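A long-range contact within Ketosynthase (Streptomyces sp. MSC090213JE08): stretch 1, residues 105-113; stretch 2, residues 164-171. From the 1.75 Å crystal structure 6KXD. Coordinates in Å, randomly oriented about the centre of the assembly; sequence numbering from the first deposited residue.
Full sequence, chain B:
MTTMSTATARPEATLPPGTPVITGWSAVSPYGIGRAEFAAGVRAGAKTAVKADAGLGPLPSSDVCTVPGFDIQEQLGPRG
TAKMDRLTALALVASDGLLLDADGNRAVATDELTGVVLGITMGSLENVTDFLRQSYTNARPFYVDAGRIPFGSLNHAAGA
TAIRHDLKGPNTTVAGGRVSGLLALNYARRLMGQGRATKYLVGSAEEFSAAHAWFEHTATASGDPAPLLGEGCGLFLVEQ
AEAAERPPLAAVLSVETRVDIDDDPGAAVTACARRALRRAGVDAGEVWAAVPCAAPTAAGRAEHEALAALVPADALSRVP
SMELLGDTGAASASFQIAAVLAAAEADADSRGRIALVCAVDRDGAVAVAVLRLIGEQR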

# COMPACT_ATOMS: atom_id res chain seq x y z
N ASN B 105 -30.51 -4.82 -2.23
CA ASN B 105 -30.54 -4.63 -3.66
C ASN B 105 -29.22 -4.00 -4.11
O ASN B 105 -28.57 -3.23 -3.39
CB ASN B 105 -31.73 -3.78 -4.13
CG ASN B 105 -33.04 -4.26 -3.53
OD1 ASN B 105 -33.24 -5.45 -3.35
ND2 ASN B 105 -33.92 -3.33 -3.19
N ARG B 106 -28.87 -4.25 -5.37
CA ARG B 106 -27.65 -3.77 -5.92
C ARG B 106 -27.89 -2.34 -6.40
O ARG B 106 -28.59 -2.14 -7.39
CB ARG B 106 -27.22 -4.71 -7.05
CG ARG B 106 -25.75 -4.70 -7.42
CD ARG B 106 -25.28 -6.14 -7.62
NE ARG B 106 -24.01 -6.35 -6.92
CZ ARG B 106 -23.85 -7.01 -5.77
NH1 ARG B 106 -24.70 -7.97 -5.41
NH2 ARG B 106 -22.81 -6.71 -4.99
N ALA B 107 -27.28 -1.36 -5.71
CA ALA B 107 -27.46 0.04 -6.01
C ALA B 107 -26.41 0.51 -7.02
O ALA B 107 -26.64 1.48 -7.75
CB ALA B 107 -27.42 0.88 -4.77
N VAL B 108 -25.24 -0.14 -7.04
CA VAL B 108 -24.16 0.30 -7.87
C VAL B 108 -23.80 -0.85 -8.80
O VAL B 108 -23.54 -1.93 -8.35
CB VAL B 108 -22.95 0.72 -7.01
CG1 VAL B 108 -21.72 0.93 -7.87
CG2 VAL B 108 -23.27 1.92 -6.15
N ALA B 109 -23.77 -0.57 -10.09
CA ALA B 109 -23.37 -1.54 -11.08
C ALA B 109 -21.85 -1.57 -11.06
O ALA B 109 -21.22 -0.56 -11.30
CB ALA B 109 -23.89 -1.16 -12.44
N THR B 110 -21.30 -2.71 -10.71
CA THR B 110 -19.85 -2.85 -10.74
C THR B 110 -19.48 -3.84 -11.84
O THR B 110 -20.29 -4.64 -12.28
CB THR B 110 -19.32 -3.30 -9.38
OG1 THR B 110 -19.96 -4.53 -9.09
CG2 THR B 110 -19.59 -2.32 -8.25
N ASP B 111 -18.25 -3.73 -12.32
CA ASP B 111 -17.72 -4.69 -13.26
C ASP B 111 -16.22 -4.84 -13.04
O ASP B 111 -15.67 -4.30 -12.08
CB ASP B 111 -18.09 -4.25 -14.68
CG ASP B 111 -17.61 -2.86 -15.08
OD1 ASP B 111 -16.61 -2.35 -14.51
OD2 ASP B 111 -18.25 -2.28 -15.98
N GLU B 112 -15.55 -5.49 -13.99
CA GLU B 112 -14.16 -5.73 -13.92
C GLU B 112 -13.36 -4.43 -14.04
O GLU B 112 -12.15 -4.48 -13.88
CB GLU B 112 -13.80 -6.79 -14.97
CG GLU B 112 -13.82 -6.29 -16.41
CD GLU B 112 -15.20 -6.10 -17.03
OE1 GLU B 112 -16.23 -6.52 -16.37
OE2 GLU B 112 -15.27 -5.52 -18.15
N LEU B 113 -13.98 -3.27 -14.37
CA LEU B 113 -13.30 -1.98 -14.43
C LEU B 113 -13.66 -1.11 -13.21
O LEU B 113 -13.42 0.11 -13.20
CB LEU B 113 -13.66 -1.28 -15.74
CG LEU B 113 -13.02 -1.87 -16.99
CD1 LEU B 113 -13.31 -0.98 -18.20
CD2 LEU B 113 -11.51 -2.08 -16.79
N ARG B 164 -16.11 -10.45 -1.86
CA ARG B 164 -17.48 -10.27 -1.45
C ARG B 164 -18.36 -9.78 -2.62
O ARG B 164 -19.45 -10.26 -2.75
CB ARG B 164 -17.57 -9.31 -0.28
CG ARG B 164 -18.98 -9.17 0.27
CD ARG B 164 -18.96 -8.38 1.55
NE ARG B 164 -20.27 -8.31 2.17
CZ ARG B 164 -20.76 -9.25 2.92
NH1 ARG B 164 -20.08 -10.39 3.05
NH2 ARG B 164 -21.93 -9.10 3.48
N HIS B 165 -17.88 -8.83 -3.44
CA HIS B 165 -18.69 -8.17 -4.44
C HIS B 165 -18.25 -8.52 -5.86
O HIS B 165 -18.60 -7.80 -6.81
CB HIS B 165 -18.64 -6.66 -4.24
CG HIS B 165 -19.25 -6.30 -2.94
ND1 HIS B 165 -20.63 -6.45 -2.70
CD2 HIS B 165 -18.70 -5.85 -1.81
CE1 HIS B 165 -20.88 -6.10 -1.46
NE2 HIS B 165 -19.69 -5.75 -0.87
N ASP B 166 -17.41 -9.56 -5.96
CA ASP B 166 -16.88 -10.00 -7.22
C ASP B 166 -16.27 -8.83 -8.00
O ASP B 166 -16.67 -8.52 -9.15
CB ASP B 166 -17.96 -10.73 -8.02
CG ASP B 166 -17.36 -11.70 -9.02
OD1 ASP B 166 -16.13 -11.74 -9.13
OD2 ASP B 166 -18.13 -12.42 -9.67
N LEU B 167 -15.25 -8.19 -7.40
CA LEU B 167 -14.58 -7.11 -8.05
C LEU B 167 -13.22 -7.56 -8.56
O LEU B 167 -12.18 -7.48 -7.88
CB LEU B 167 -14.48 -5.93 -7.07
CG LEU B 167 -15.80 -5.48 -6.45
CD1 LEU B 167 -15.57 -4.43 -5.39
CD2 LEU B 167 -16.75 -4.91 -7.50
N LYS B 168 -13.19 -7.95 -9.85
CA LYS B 168 -11.96 -8.42 -10.46
C LYS B 168 -11.05 -7.29 -10.94
O LYS B 168 -9.98 -7.55 -11.47
CB LYS B 168 -12.31 -9.36 -11.62
CG LYS B 168 -13.01 -10.63 -11.20
CD LYS B 168 -13.32 -11.54 -12.39
CE LYS B 168 -14.67 -12.21 -12.27
NZ LYS B 168 -14.74 -13.04 -11.06
N GLY B 169 -11.47 -6.03 -10.80
CA GLY B 169 -10.68 -4.93 -11.25
C GLY B 169 -9.55 -4.59 -10.29
O GLY B 169 -9.29 -5.31 -9.35
N PRO B 170 -8.87 -3.46 -10.50
CA PRO B 170 -7.68 -3.12 -9.70
C PRO B 170 -8.05 -3.14 -8.21
O PRO B 170 -9.13 -2.71 -7.78
CB PRO B 170 -7.35 -1.71 -10.18
CG PRO B 170 -7.88 -1.69 -11.60
CD PRO B 170 -9.18 -2.43 -11.50
N ASN B 171 -7.15 -3.67 -7.41
CA ASN B 171 -7.39 -3.86 -6.01
C ASN B 171 -6.12 -3.46 -5.27
O ASN B 171 -5.14 -4.16 -5.38
CB ASN B 171 -7.74 -5.30 -5.69
CG ASN B 171 -8.36 -5.43 -4.33
OD1 ASN B 171 -7.66 -5.67 -3.35
ND2 ASN B 171 -9.68 -5.33 -4.27
O HOH W 1 -13.90 -4.94 -10.17

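This is a small, loosely knit contact between an irregular segment and the loop that follows a helix end, burying 300 Å² in all and joined by a few van der Waals touches, one bridging water and a close approach of Arg106 to His165, with no clear direct hydrogen bond across it. The touching parts run in broadly similar directions, 30° apart, and the touching residues lie at least 55 positions apart in sequence.

The backbones come nearest at Glu112 and Gly169, whose CA atoms are 4.5 Å apart. Here Glu112 O sits 3.0 Å from Gly169 CA, a fit that depends on the glycine: an ideal CB on Gly169 would point toward the other stretch and lie 2.6 Å from Glu112 O, a clash. The same carbonyl oxygen, Glu112 O, is 4.3 Å from Pro170 CD. Beside it, Glu112 CB and Lys168 CB approach to 4.5 Å, but the ends of both side chains lead away, so their opposite charges are not paired across the contact.

Water 1 supplies the clear polar link. It donates to Asp111 O at 2.7 Å and accepts from Gly169 N, also at 2.7 Å, joining main chain to main chain where the two groups are too far apart to bond directly.

Thr110 makes the main apolar touch. Its CA-to-CB bond points toward the other stretch, and Thr110 CB packs 3.6 Å from Leu167 CD2. Leu167 sets out sideways, but with chi1 m and chi2 t its end comes nearer and meets the threonine. Thr110 OG1 remains 4.2 Å from His165 O, too far for a hydrogen bond.

At the other end, Arg106 also starts sideways and reaches across with its tip. Arg106 NH2 lies 3.2 Å from His165 ND1, near the plane of both the guanidinium and the imidazole, so the two groups meet edge to edge and do not stack; whether a hydrogen bond joins them is left open by the geometry. His165 NE2 is hydrogen-bonded elsewhere in the structure.

Local bonds brace each side. Asp111, whose CA-to-CB bond points away from the contact, accepts a hydrogen bond from Leu113 N at OD1 (2.8 Å), tying together the backbone around Glu112. In the second stretch, Asp166 leaves the helix with positive phi (51°) in a Schellman motif, and its OD1 forms a 2.7 Å salt bridge with Lys168 NZ, spanning the turn that leads to Gly169.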